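Local coordinates for protein catalase (PDB 1M7S) that decomposes hydrogen peroxide into water and oxygen with a heme cofactor, protecting the cell from the toxic effects of the peroxide, at residues 87-92 / 251-256; 109-114 / 118-123; 210-215 / 288-293. One frame throughout, in Å; residues are numbered along the deposited sequence.

Contact 1 (87-92 / 251-256); sequences VRFSSV and PKWDLY. With HEM (protoporphyrin IX containing Fe), chain E.
F89 and W253 reach toward each other from opposite directions and meet inside the catalase beta barrel, the ring-end atom F89 CZ lying 3.8 Å from W253 CH2. The phenyl ring and the indole six-membered ring meet obliquely, their centroids 5.8 Å apart and their planes inclined at 37°. No hydrogen bond joins the two segments; the contact is apolar, and the indole N-H is satisfied by the carbonyl of M188. V87 CG1 lies over the rim of one face of the F89 ring, so the phenyl is also packed from within its own strand.

With CG anti to the backbone N (chi1 -174°) and the chain extended to NE, R88 sends NH1 to propionate oxygen O2A of HEM at 2.7 Å. The bond is nearly straight (N-H...O 165°), and O2A lies at the edge of the guanidinium, in its plane. R49, Q336 and R339 are also hydrogen-bonded to the heme. S90 OG holds ND1 of H52, the predicted active-site histidine.

Around the aromatic pair, Y185 stacks on F89, F108 of strand 107-114 meets both rings, W212 of strand 205-214 touches W253, and L241 of helix 236-246 packs on F89.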
loop_
_atom_site.group_PDB
_atom_site.type_symbol
_atom_site.label_atom_id
_atom_site.label_comp_id
_atom_site.label_asym_id
_atom_site.label_seq_id
_atom_site.Cartn_x
_atom_site.Cartn_y
_atom_site.Cartn_z
ATOM N N VAL A 87 18.760 7.048 18.921
ATOM C CA VAL A 87 18.797 8.437 18.452
ATOM C C VAL A 87 18.889 8.420 16.912
ATOM O O VAL A 87 19.694 7.659 16.438
ATOM C CB VAL A 87 19.946 9.218 19.077
ATOM C CG1 VAL A 87 20.236 10.539 18.343
ATOM C CG2 VAL A 87 19.673 9.542 20.579
ATOM N N ARG A 88 18.096 9.217 16.221
ATOM C CA ARG A 88 18.286 9.322 14.758
ATOM C C ARG A 88 18.642 10.824 14.546
ATOM O O ARG A 88 17.907 11.724 14.985
ATOM C CB ARG A 88 17.016 8.969 13.962
ATOM C CG ARG A 88 17.347 8.945 12.421
ATOM C CD ARG A 88 16.182 8.169 11.751
ATOM N NE ARG A 88 16.271 8.394 10.284
ATOM C CZ ARG A 88 15.981 9.491 9.614
ATOM N NH1 ARG A 88 15.544 10.637 10.126
ATOM N NH2 ARG A 88 16.172 9.389 8.269
ATOM N N PHE A 89 19.790 11.042 13.865
ATOM C CA PHE A 89 20.255 12.374 13.531
ATOM C C PHE A 89 19.885 12.576 12.032
ATOM O O PHE A 89 19.879 11.554 11.363
ATOM C CB PHE A 89 21.791 12.505 13.638
ATOM C CG PHE A 89 22.262 12.575 15.081
ATOM C CD1 PHE A 89 22.041 13.682 15.861
ATOM C CD2 PHE A 89 22.941 11.483 15.631
ATOM C CE1 PHE A 89 22.477 13.738 17.170
ATOM C CE2 PHE A 89 23.387 11.503 16.933
ATOM C CZ PHE A 89 23.155 12.650 17.709
ATOM N N SER A 90 19.710 13.803 11.574
ATOM C CA SER A 90 19.345 13.896 10.134
ATOM C C SER A 90 19.502 15.281 9.574
ATOM O O SER A 90 19.688 16.223 10.351
ATOM C CB SER A 90 17.841 13.564 10.021
ATOM O OG SER A 90 17.059 14.317 10.948
ATOM N N SER A 91 19.414 15.411 8.233
ATOM C CA SER A 91 19.256 16.773 7.676
ATOM C C SER A 91 17.769 16.875 7.394
ATOM O O SER A 91 17.004 16.121 8.044
ATOM C CB SER A 91 20.092 16.995 6.432
ATOM O OG SER A 91 19.645 15.962 5.548
ATOM N N VAL A 92 17.246 17.853 6.640
ATOM C CA VAL A 92 15.812 18.070 6.612
ATOM C C VAL A 92 15.175 17.984 5.225
ATOM O O VAL A 92 14.231 17.276 4.965
ATOM C CB VAL A 92 15.490 19.502 7.139
ATOM C CG1 VAL A 92 14.009 19.848 6.998
ATOM C CG2 VAL A 92 15.836 19.620 8.627
ATOM N N PRO A 251 30.128 9.861 21.987
ATOM C CA PRO A 251 29.665 11.234 22.194
ATOM C C PRO A 251 28.632 11.270 23.305
ATOM O O PRO A 251 27.814 10.370 23.507
ATOM C CB PRO A 251 29.021 11.680 20.857
ATOM C CG PRO A 251 28.545 10.342 20.324
ATOM C CD PRO A 251 29.569 9.297 20.753
ATOM N N LYS A 252 28.702 12.360 24.079
ATOM C CA LYS A 252 27.757 12.608 25.151
ATOM C C LYS A 252 27.133 14.001 25.147
ATOM O O LYS A 252 27.706 15.004 24.741
ATOM C CB LYS A 252 28.499 12.510 26.508
ATOM C CG LYS A 252 28.842 11.030 26.796
ATOM C CD LYS A 252 29.953 10.917 27.858
ATOM C CE LYS A 252 29.938 11.946 28.929
ATOM N NZ LYS A 252 30.855 13.107 28.794
ATOM N N TRP A 253 25.911 14.034 25.742
ATOM C CA TRP A 253 25.217 15.297 25.882
ATOM C C TRP A 253 24.542 15.366 27.277
ATOM O O TRP A 253 23.973 14.402 27.749
ATOM C CB TRP A 253 24.105 15.433 24.852
ATOM C CG TRP A 253 24.513 15.684 23.434
ATOM C CD1 TRP A 253 24.507 16.869 22.760
ATOM C CD2 TRP A 253 24.956 14.680 22.526
ATOM N NE1 TRP A 253 24.959 16.656 21.456
ATOM C CE2 TRP A 253 25.204 15.304 21.296
ATOM C CE3 TRP A 253 25.122 13.279 22.619
ATOM C CZ2 TRP A 253 25.642 14.599 20.181
ATOM C CZ3 TRP A 253 25.590 12.585 21.522
ATOM C CH2 TRP A 253 25.837 13.242 20.279
ATOM N N ASP A 254 24.692 16.494 27.942
ATOM C CA ASP A 254 24.016 16.767 29.204
ATOM C C ASP A 254 22.643 17.351 28.863
ATOM O O ASP A 254 22.560 18.214 27.967
ATOM C CB ASP A 254 24.794 17.752 30.072
ATOM C CG ASP A 254 25.858 17.026 30.925
ATOM O OD1 ASP A 254 25.805 15.793 31.042
ATOM O OD2 ASP A 254 26.745 17.729 31.452
ATOM N N LEU A 255 21.611 16.850 29.525
ATOM C CA LEU A 255 20.257 17.393 29.324
ATOM C C LEU A 255 19.946 18.456 30.363
ATOM O O LEU A 255 20.037 18.208 31.584
ATOM C CB LEU A 255 19.220 16.258 29.420
ATOM C CG LEU A 255 17.749 16.625 29.209
ATOM C CD1 LEU A 255 17.575 17.231 27.791
ATOM C CD2 LEU A 255 16.861 15.424 29.423
ATOM N N TYR A 256 19.560 19.628 29.871
ATOM C CA TYR A 256 19.111 20.727 30.700
ATOM C C TYR A 256 17.646 21.117 30.469
ATOM O O TYR A 256 17.134 21.031 29.333
ATOM C CB TYR A 256 19.977 21.960 30.432
ATOM C CG TYR A 256 21.390 21.890 30.924
ATOM C CD1 TYR A 256 22.348 21.238 30.146
ATOM C CD2 TYR A 256 21.793 22.474 32.128
ATOM C CE1 TYR A 256 23.665 21.164 30.568
ATOM C CE2 TYR A 256 23.109 22.395 32.566
ATOM C CZ TYR A 256 24.023 21.726 31.784
ATOM O OH TYR A 256 25.332 21.609 32.161
HETATM C CHA HEM E . 10.356 14.482 10.823
HETATM C CHB HEM E . 12.004 17.846 13.889
HETATM C CHC HEM E . 8.273 20.697 12.744
HETATM C CHD HEM E . 6.146 16.962 10.472
HETATM C C1A HEM E . 11.120 15.164 11.741
HETATM C C2A HEM E . 12.399 14.665 12.302
HETATM C C3A HEM E . 12.851 15.592 13.145
HETATM C C4A HEM E . 11.905 16.695 13.129
HETATM C CMA HEM E . 14.113 15.571 14.018
HETATM C CAA HEM E . 12.979 13.293 11.916
HETATM C CBA HEM E . 12.741 12.166 12.977
HETATM C CGA HEM E . 13.550 10.911 12.552
HETATM O O1A HEM E . 12.816 9.953 12.205
HETATM O O2A HEM E . 14.781 11.063 12.680
HETATM C C1B HEM E . 11.129 18.899 13.877
HETATM C C2B HEM E . 11.204 20.077 14.731
HETATM C C3B HEM E . 10.170 20.879 14.399
HETATM C C4B HEM E . 9.430 20.218 13.359
HETATM C CMB HEM E . 12.311 20.301 15.770
HETATM C CAB HEM E . 9.756 22.252 14.928
HETATM C CBB HEM E . 10.045 22.691 16.137
HETATM C C1C HEM E . 7.346 19.894 12.132
HETATM C C2C HEM E . 5.959 20.239 11.922
HETATM C C3C HEM E . 5.363 19.202 11.320
HETATM C C4C HEM E . 6.383 18.200 11.093
HETATM C CMC HEM E . 5.266 21.549 12.386
HETATM C CAC HEM E . 3.901 19.001 10.874
HETATM C CBC HEM E . 2.839 19.424 11.582
HETATM C C1D HEM E . 7.153 16.001 10.318
HETATM C C2D HEM E . 6.983 14.749 9.599
HETATM C C3D HEM E . 8.126 14.065 9.692
HETATM C C4D HEM E . 9.047 14.866 10.468
HETATM C CMD HEM E . 5.671 14.389 8.881
HETATM C CAD HEM E . 8.461 12.663 9.107
HETATM C CBD HEM E . 8.249 11.580 10.226
HETATM C CGD HEM E . 8.353 10.152 9.723
HETATM O O1D HEM E . 8.662 9.273 10.601
HETATM O O2D HEM E . 8.119 9.831 8.532
HETATM N NA HEM E . 10.896 16.417 12.236
HETATM N NB HEM E . 10.022 18.995 13.059
HETATM N NC HEM E . 7.592 18.651 11.590
HETATM N ND HEM E . 8.414 16.009 10.878
HETATM FE FE HEM E . 9.194 17.492 11.991
HETATM O O HOH W 1 10.433 19.043 10.441
#

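Contact 2 (109-114 / 118-123); sequences ATKFYT and NWDLVG. With HEM (protoporphyrin IX containing Fe), chain E.
Segments 109-114 and 118-123 run antiparallel, their N-to-C directions 163° apart and their axes approaching to 4.6 Å, and form a beta hairpin. T110/L121 and F112/W119 are hydrogen-bonded pairs; A109/V122, K111/D120 and Y113/N118 are non-hydrogen-bonded pairs. F112 N gives a bond of 2.8 Å to W119 O, and L121 N one of equal length to T110 O. Water 2 bridges T110 OG1 and L121 O.

On the face carrying K111 and D120 the two side chains lie side by side. Bends at chi3 and chi4 curl the lysine so that NZ reaches D120 OD2 at 2.8 Å on its syn lone pair, forming a salt bridge; the bond to OD1 is weak. A307 O also accepts from NZ, while A309 N and N312 ND2 donate to OD1, so the buried charges have several partners. Further along this face the N118 amide stands nearly perpendicular to the Y113 ring (89°), with OD1 3.4 Å from Y113 CD1.

On the other face F112 and W119 point the same way. Their planes are nearly parallel (15°) but displaced, with little of one ring over the other, and F112 CD1 is 3.5 Å from W119 CE3.

Toward the heme, V122 CG1 packs 3.6 Å from HEM C3A, and G123 O approaches the methyl CMA. Strand 82-90 borders strand 107-114, F210 and W212 of strand 205-214 touch the face bearing L121, and N8 ND2 of a second subunit is hydrogen-bonded to N118 O.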
loop_
_atom_site.group_PDB
_atom_site.type_symbol
_atom_site.label_atom_id
_atom_site.label_comp_id
_atom_site.label_asym_id
_atom_site.label_seq_id
_atom_site.Cartn_x
_atom_site.Cartn_y
_atom_site.Cartn_z
ATOM N N ALA A 109 16.562 13.411 17.148
ATOM C CA ALA A 109 15.391 12.739 17.691
ATOM C C ALA A 109 15.816 11.578 18.609
ATOM O O ALA A 109 16.524 10.640 18.212
ATOM C CB ALA A 109 14.524 12.237 16.531
ATOM N N THR A 110 15.258 11.583 19.813
ATOM C CA THR A 110 15.647 10.571 20.825
ATOM C C THR A 110 14.412 9.787 21.239
ATOM O O THR A 110 13.410 10.396 21.639
ATOM C CB THR A 110 16.231 11.278 22.056
ATOM O OG1 THR A 110 17.362 12.062 21.690
ATOM C CG2 THR A 110 16.708 10.240 23.115
ATOM N N LYS A 111 14.415 8.467 21.036
ATOM C CA LYS A 111 13.367 7.590 21.495
ATOM C C LYS A 111 13.840 7.026 22.872
ATOM O O LYS A 111 14.863 6.340 22.882
ATOM C CB LYS A 111 13.182 6.425 20.533
ATOM C CG LYS A 111 12.150 5.403 20.963
ATOM C CD LYS A 111 11.765 4.372 19.883
ATOM C CE LYS A 111 11.062 5.042 18.696
ATOM N NZ LYS A 111 9.794 5.730 19.097
ATOM N N PHE A 112 13.107 7.385 23.919
ATOM C CA PHE A 112 13.543 6.860 25.241
ATOM C C PHE A 112 12.678 5.657 25.566
ATOM O O PHE A 112 11.448 5.772 25.539
ATOM C CB PHE A 112 13.270 7.897 26.312
ATOM C CG PHE A 112 14.091 9.136 26.351
ATOM C CD1 PHE A 112 13.755 10.242 25.565
ATOM C CD2 PHE A 112 15.192 9.254 27.181
ATOM C CE1 PHE A 112 14.482 11.419 25.649
ATOM C CE2 PHE A 112 15.915 10.423 27.253
ATOM C CZ PHE A 112 15.576 11.542 26.491
ATOM N N TYR A 113 13.234 4.475 25.780
ATOM C CA TYR A 113 12.417 3.294 26.014
ATOM C C TYR A 113 12.200 3.203 27.552
ATOM O O TYR A 113 12.904 2.401 28.161
ATOM C CB TYR A 113 13.094 2.054 25.495
ATOM C CG TYR A 113 13.356 1.993 23.978
ATOM C CD1 TYR A 113 12.423 1.475 23.133
ATOM C CD2 TYR A 113 14.558 2.440 23.487
ATOM C CE1 TYR A 113 12.662 1.387 21.751
ATOM C CE2 TYR A 113 14.856 2.357 22.107
ATOM C CZ TYR A 113 13.888 1.829 21.278
ATOM O OH TYR A 113 14.161 1.737 19.920
ATOM N N THR A 114 11.361 4.095 28.042
ATOM C CA THR A 114 11.206 4.219 29.506
ATOM C C THR A 114 10.373 3.100 30.088
ATOM O O THR A 114 9.646 2.346 29.463
ATOM C CB THR A 114 10.587 5.542 30.010
ATOM O OG1 THR A 114 9.168 5.449 30.039
ATOM C CG2 THR A 114 11.026 6.722 29.131
ATOM N N ASN A 118 7.301 4.298 25.710
ATOM C CA ASN A 118 8.289 5.071 24.933
ATOM C C ASN A 118 7.873 6.544 24.825
ATOM O O ASN A 118 6.746 6.849 24.496
ATOM C CB ASN A 118 8.477 4.512 23.526
ATOM C CG ASN A 118 9.012 3.093 23.471
ATOM O OD1 ASN A 118 9.518 2.557 24.476
ATOM N ND2 ASN A 118 8.907 2.522 22.272
ATOM N N TRP A 119 8.817 7.394 25.158
ATOM C CA TRP A 119 8.712 8.816 25.032
ATOM C C TRP A 119 9.713 9.272 23.977
ATOM O O TRP A 119 10.915 9.045 24.121
ATOM C CB TRP A 119 9.070 9.547 26.333
ATOM C CG TRP A 119 9.086 11.046 26.156
ATOM C CD1 TRP A 119 8.134 11.798 25.506
ATOM C CD2 TRP A 119 10.052 11.955 26.650
ATOM N NE1 TRP A 119 8.494 13.121 25.549
ATOM C CE2 TRP A 119 9.658 13.247 26.249
ATOM C CE3 TRP A 119 11.228 11.803 27.391
ATOM C CZ2 TRP A 119 10.390 14.390 26.594
ATOM C CZ3 TRP A 119 11.958 12.943 27.714
ATOM C CH2 TRP A 119 11.537 14.216 27.305
ATOM N N ASP A 120 9.258 10.026 22.983
ATOM C CA ASP A 120 10.176 10.534 21.942
ATOM C C ASP A 120 10.349 12.038 22.079
ATOM O O ASP A 120 9.375 12.838 22.056
ATOM C CB ASP A 120 9.571 10.318 20.533
ATOM C CG ASP A 120 9.436 8.876 20.118
ATOM O OD1 ASP A 120 8.677 8.601 19.173
ATOM O OD2 ASP A 120 10.042 7.978 20.757
ATOM N N LEU A 121 11.583 12.460 22.199
ATOM C CA LEU A 121 11.893 13.880 22.221
ATOM C C LEU A 121 12.432 14.215 20.814
ATOM O O LEU A 121 13.602 13.998 20.510
ATOM C CB LEU A 121 12.897 14.185 23.314
ATOM C CG LEU A 121 13.298 15.660 23.380
ATOM C CD1 LEU A 121 12.117 16.617 23.483
ATOM C CD2 LEU A 121 14.272 15.847 24.575
ATOM N N VAL A 122 11.600 14.744 19.928
ATOM C CA VAL A 122 11.995 14.973 18.515
ATOM C C VAL A 122 12.455 16.417 18.331
ATOM O O VAL A 122 11.593 17.311 18.268
ATOM C CB VAL A 122 10.787 14.665 17.623
ATOM C CG1 VAL A 122 11.204 14.663 16.152
ATOM C CG2 VAL A 122 10.200 13.307 18.004
ATOM N N GLY A 123 13.779 16.596 18.399
ATOM C CA GLY A 123 14.277 17.982 18.373
ATOM C C GLY A 123 15.146 18.274 17.145
ATOM O O GLY A 123 15.258 17.506 16.249
HETATM C CHA HEM E . 10.356 14.482 10.823
HETATM C CHB HEM E . 12.004 17.846 13.889
HETATM C CHC HEM E . 8.273 20.697 12.744
HETATM C CHD HEM E . 6.146 16.962 10.472
HETATM C C1A HEM E . 11.120 15.164 11.741
HETATM C C2A HEM E . 12.399 14.665 12.302
HETATM C C3A HEM E . 12.851 15.592 13.145
HETATM C C4A HEM E . 11.905 16.695 13.129
HETATM C CMA HEM E . 14.113 15.571 14.018
HETATM C CAA HEM E . 12.979 13.293 11.916
HETATM C CBA HEM E . 12.741 12.166 12.977
HETATM C CGA HEM E . 13.550 10.911 12.552
HETATM O O1A HEM E . 12.816 9.953 12.205
HETATM O O2A HEM E . 14.781 11.063 12.680
HETATM C C1B HEM E . 11.129 18.899 13.877
HETATM C C2B HEM E . 11.204 20.077 14.731
HETATM C C3B HEM E . 10.170 20.879 14.399
HETATM C C4B HEM E . 9.430 20.218 13.359
HETATM C CMB HEM E . 12.311 20.301 15.770
HETATM C CAB HEM E . 9.756 22.252 14.928
HETATM C CBB HEM E . 10.045 22.691 16.137
HETATM C C1C HEM E . 7.346 19.894 12.132
HETATM C C2C HEM E . 5.959 20.239 11.922
HETATM C C3C HEM E . 5.363 19.202 11.320
HETATM C C4C HEM E . 6.383 18.200 11.093
HETATM C CMC HEM E . 5.266 21.549 12.386
HETATM C CAC HEM E . 3.901 19.001 10.874
HETATM C CBC HEM E . 2.839 19.424 11.582
HETATM C C1D HEM E . 7.153 16.001 10.318
HETATM C C2D HEM E . 6.983 14.749 9.599
HETATM C C3D HEM E . 8.126 14.065 9.692
HETATM C C4D HEM E . 9.047 14.866 10.468
HETATM C CMD HEM E . 5.671 14.389 8.881
HETATM C CAD HEM E . 8.461 12.663 9.107
HETATM C CBD HEM E . 8.249 11.580 10.226
HETATM C CGD HEM E . 8.353 10.152 9.723
HETATM O O1D HEM E . 8.662 9.273 10.601
HETATM O O2D HEM E . 8.119 9.831 8.532
HETATM N NA HEM E . 10.896 16.417 12.236
HETATM N NB HEM E . 10.022 18.995 13.059
HETATM N NC HEM E . 7.592 18.651 11.590
HETATM N ND HEM E . 8.414 16.009 10.878
HETATM FE FE HEM E . 9.194 17.492 11.991
HETATM O O HOH W 2 16.252 14.632 21.217
HETATM O O HOH W 3 7.887 3.620 19.606
HETATM O O HOH W 4 9.284 1.469 26.901
HETATM O O HOH W 1 10.433 19.043 10.441
#

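Contact 3 (210-215 / 288-293); sequences FHWKSL and GQMVLN
The main interaction is between M290 and the indole of W212, whose side chains cross at about a right angle. It is a CH-pi contact: methyl CE of M290 sits 3.5 Å from the centroid of the W212 six-membered ring and only 9° off the ring normal, hence squarely over the face. The chain of M290 runs out with CG anti to the backbone N and then turns at chi3 (60°), which folds the methyl over the ring. The sulfur takes part more obliquely: M290 SD is 4.3 Å from the same centroid and 32° off the normal, a Met-aromatic contact. The root of the chain adds apolar packing, M290 CB approaching W212 CZ3 to 3.6 Å.

A second, smaller van der Waals contact lies nearer the surface. The L215 and Q289 side chains cross obliquely, L215 CD1 lying 3.3 Å from Q289 NE2. NE2 donates to D254 OD1, on the strand between the two segments.

No hydrogen bond links 210-215 with 288-293 directly, and the nearest pair of CA atoms, those of W212 and Q289, is 8.6 Å apart. Strand 252-260 intervenes in the sheet, making this a contact between next-nearest strands of the barrel. From across the interior, F108 of strand 107-114 stacks on W212, T110 and F112 touch it too, and V85 and V87 of strand 82-90 pack on M290.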
loop_
_atom_site.group_PDB
_atom_site.type_symbol
_atom_site.label_atom_id
_atom_site.label_comp_id
_atom_site.label_asym_id
_atom_site.label_seq_id
_atom_site.Cartn_x
_atom_site.Cartn_y
_atom_site.Cartn_z
ATOM N N PHE A 210 13.717 21.888 26.679
ATOM C CA PHE A 210 14.802 20.915 26.807
ATOM C C PHE A 210 15.971 21.255 25.891
ATOM O O PHE A 210 15.783 21.642 24.724
ATOM C CB PHE A 210 14.326 19.519 26.358
ATOM C CG PHE A 210 13.276 18.914 27.237
ATOM C CD1 PHE A 210 13.639 18.280 28.436
ATOM C CD2 PHE A 210 11.943 18.946 26.908
ATOM C CE1 PHE A 210 12.680 17.729 29.255
ATOM C CE2 PHE A 210 10.987 18.372 27.700
ATOM C CZ PHE A 210 11.338 17.751 28.897
ATOM N N HIS A 211 17.184 21.067 26.361
ATOM C CA HIS A 211 18.416 21.405 25.681
ATOM C C HIS A 211 19.466 20.314 25.916
ATOM O O HIS A 211 19.843 20.113 27.091
ATOM C CB HIS A 211 18.953 22.755 26.205
ATOM C CG HIS A 211 20.316 23.171 25.718
ATOM N ND1 HIS A 211 21.253 23.748 26.568
ATOM C CD2 HIS A 211 20.920 23.093 24.512
ATOM C CE1 HIS A 211 22.365 23.992 25.875
ATOM N NE2 HIS A 211 22.202 23.621 24.620
ATOM N N TRP A 212 19.911 19.737 24.812
ATOM C CA TRP A 212 21.006 18.767 24.900
ATOM C C TRP A 212 22.289 19.558 24.670
ATOM O O TRP A 212 22.528 20.072 23.572
ATOM C CB TRP A 212 20.937 17.687 23.824
ATOM C CG TRP A 212 19.856 16.693 23.884
ATOM C CD1 TRP A 212 18.815 16.590 22.985
ATOM C CD2 TRP A 212 19.680 15.596 24.804
ATOM N NE1 TRP A 212 18.026 15.531 23.305
ATOM C CE2 TRP A 212 18.540 14.883 24.413
ATOM C CE3 TRP A 212 20.400 15.156 25.922
ATOM C CZ2 TRP A 212 18.064 13.752 25.062
ATOM C CZ3 TRP A 212 19.929 14.033 26.583
ATOM C CH2 TRP A 212 18.760 13.319 26.186
ATOM N N LYS A 213 23.141 19.655 25.700
ATOM C CA LYS A 213 24.393 20.383 25.577
ATOM C C LYS A 213 25.521 19.426 25.210
ATOM O O LYS A 213 25.810 18.490 25.972
ATOM C CB LYS A 213 24.776 21.134 26.868
ATOM C CG LYS A 213 26.085 21.903 26.682
ATOM C CD LYS A 213 26.199 23.078 27.628
ATOM C CE LYS A 213 27.581 23.725 27.404
ATOM N NZ LYS A 213 27.538 24.666 26.244
ATOM N N SER A 214 26.103 19.644 24.022
ATOM C CA SER A 214 27.195 18.786 23.588
ATOM C C SER A 214 28.432 18.857 24.498
ATOM O O SER A 214 28.943 19.947 24.757
ATOM C CB SER A 214 27.681 19.205 22.182
ATOM O OG SER A 214 28.778 18.335 21.856
ATOM N N LEU A 215 28.875 17.707 24.967
ATOM C CA LEU A 215 30.066 17.614 25.808
ATOM C C LEU A 215 31.306 17.524 24.939
ATOM O O LEU A 215 32.417 17.598 25.458
ATOM C CB LEU A 215 29.987 16.484 26.841
ATOM C CG LEU A 215 28.742 16.639 27.770
ATOM C CD1 LEU A 215 28.762 15.563 28.846
ATOM C CD2 LEU A 215 28.661 18.019 28.390
ATOM N N GLY A 288 20.264 15.261 33.611
ATOM C CA GLY A 288 20.710 13.912 33.221
ATOM C C GLY A 288 21.808 14.024 32.139
ATOM O O GLY A 288 22.167 15.110 31.701
ATOM N N GLN A 289 22.158 12.839 31.648
ATOM C CA GLN A 289 23.247 12.730 30.665
ATOM C C GLN A 289 22.981 11.539 29.766
ATOM O O GLN A 289 22.563 10.463 30.201
ATOM C CB GLN A 289 24.651 12.687 31.277
ATOM C CG GLN A 289 25.771 12.534 30.242
ATOM C CD GLN A 289 27.146 12.554 30.927
ATOM O OE1 GLN A 289 27.709 11.461 31.056
ATOM N NE2 GLN A 289 27.719 13.678 31.307
ATOM N N MET A 290 23.218 11.786 28.451
ATOM C CA MET A 290 23.012 10.694 27.484
ATOM C C MET A 290 24.356 10.369 26.814
ATOM O O MET A 290 25.151 11.258 26.534
ATOM C CB MET A 290 21.971 11.124 26.431
ATOM C CG MET A 290 21.789 10.079 25.326
ATOM S SD MET A 290 20.357 10.458 24.252
ATOM C CE MET A 290 20.838 12.033 23.617
ATOM N N VAL A 291 24.646 9.099 26.614
ATOM C CA VAL A 291 25.855 8.682 25.919
ATOM C C VAL A 291 25.400 7.802 24.755
ATOM O O VAL A 291 24.580 6.929 24.942
ATOM C CB VAL A 291 26.845 7.863 26.790
ATOM C CG1 VAL A 291 26.156 6.635 27.349
ATOM C CG2 VAL A 291 28.068 7.535 25.977
ATOM N N LEU A 292 25.939 7.996 23.561
ATOM C CA LEU A 292 25.560 7.174 22.415
ATOM C C LEU A 292 26.751 6.235 22.162
ATOM O O LEU A 292 27.845 6.718 21.895
ATOM C CB LEU A 292 25.204 8.066 21.210
ATOM C CG LEU A 292 24.030 9.039 21.452
ATOM C CD1 LEU A 292 23.637 9.831 20.197
ATOM C CD2 LEU A 292 22.809 8.295 22.029
ATOM N N ASN A 293 26.479 4.934 22.327
ATOM C CA ASN A 293 27.699 4.092 22.240
ATOM C C ASN A 293 27.535 2.805 21.491
ATOM O O ASN A 293 28.411 1.929 21.687
ATOM C CB ASN A 293 28.070 3.793 23.708
ATOM C CG ASN A 293 26.944 3.155 24.458
ATOM O OD1 ASN A 293 27.035 3.236 25.708
ATOM N ND2 ASN A 293 25.935 2.538 23.876
#

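How the contacts relate
All three contacts belong to one antiparallel barrel sheet. Contacts 1 and 3, with centres about 7 Å apart, interlock through strand 252-260: D254 O lies 2.7 Å from K213 N on one side, and W253 O lies 2.8 Å from M290 N on the other. Contacts 1 and 2, about 11 Å centre to centre, join where R88 N meets A109 O at 2.9 Å, and both touch the heme, R88 at a propionate and V122 beside the porphyrin. Contact 3 stays off the cofactor, the W212 side chain being about 10 Å from it, yet reaches contact 2 through the barrel interior, with F112 CZ 3.6 Å from W212 CZ2.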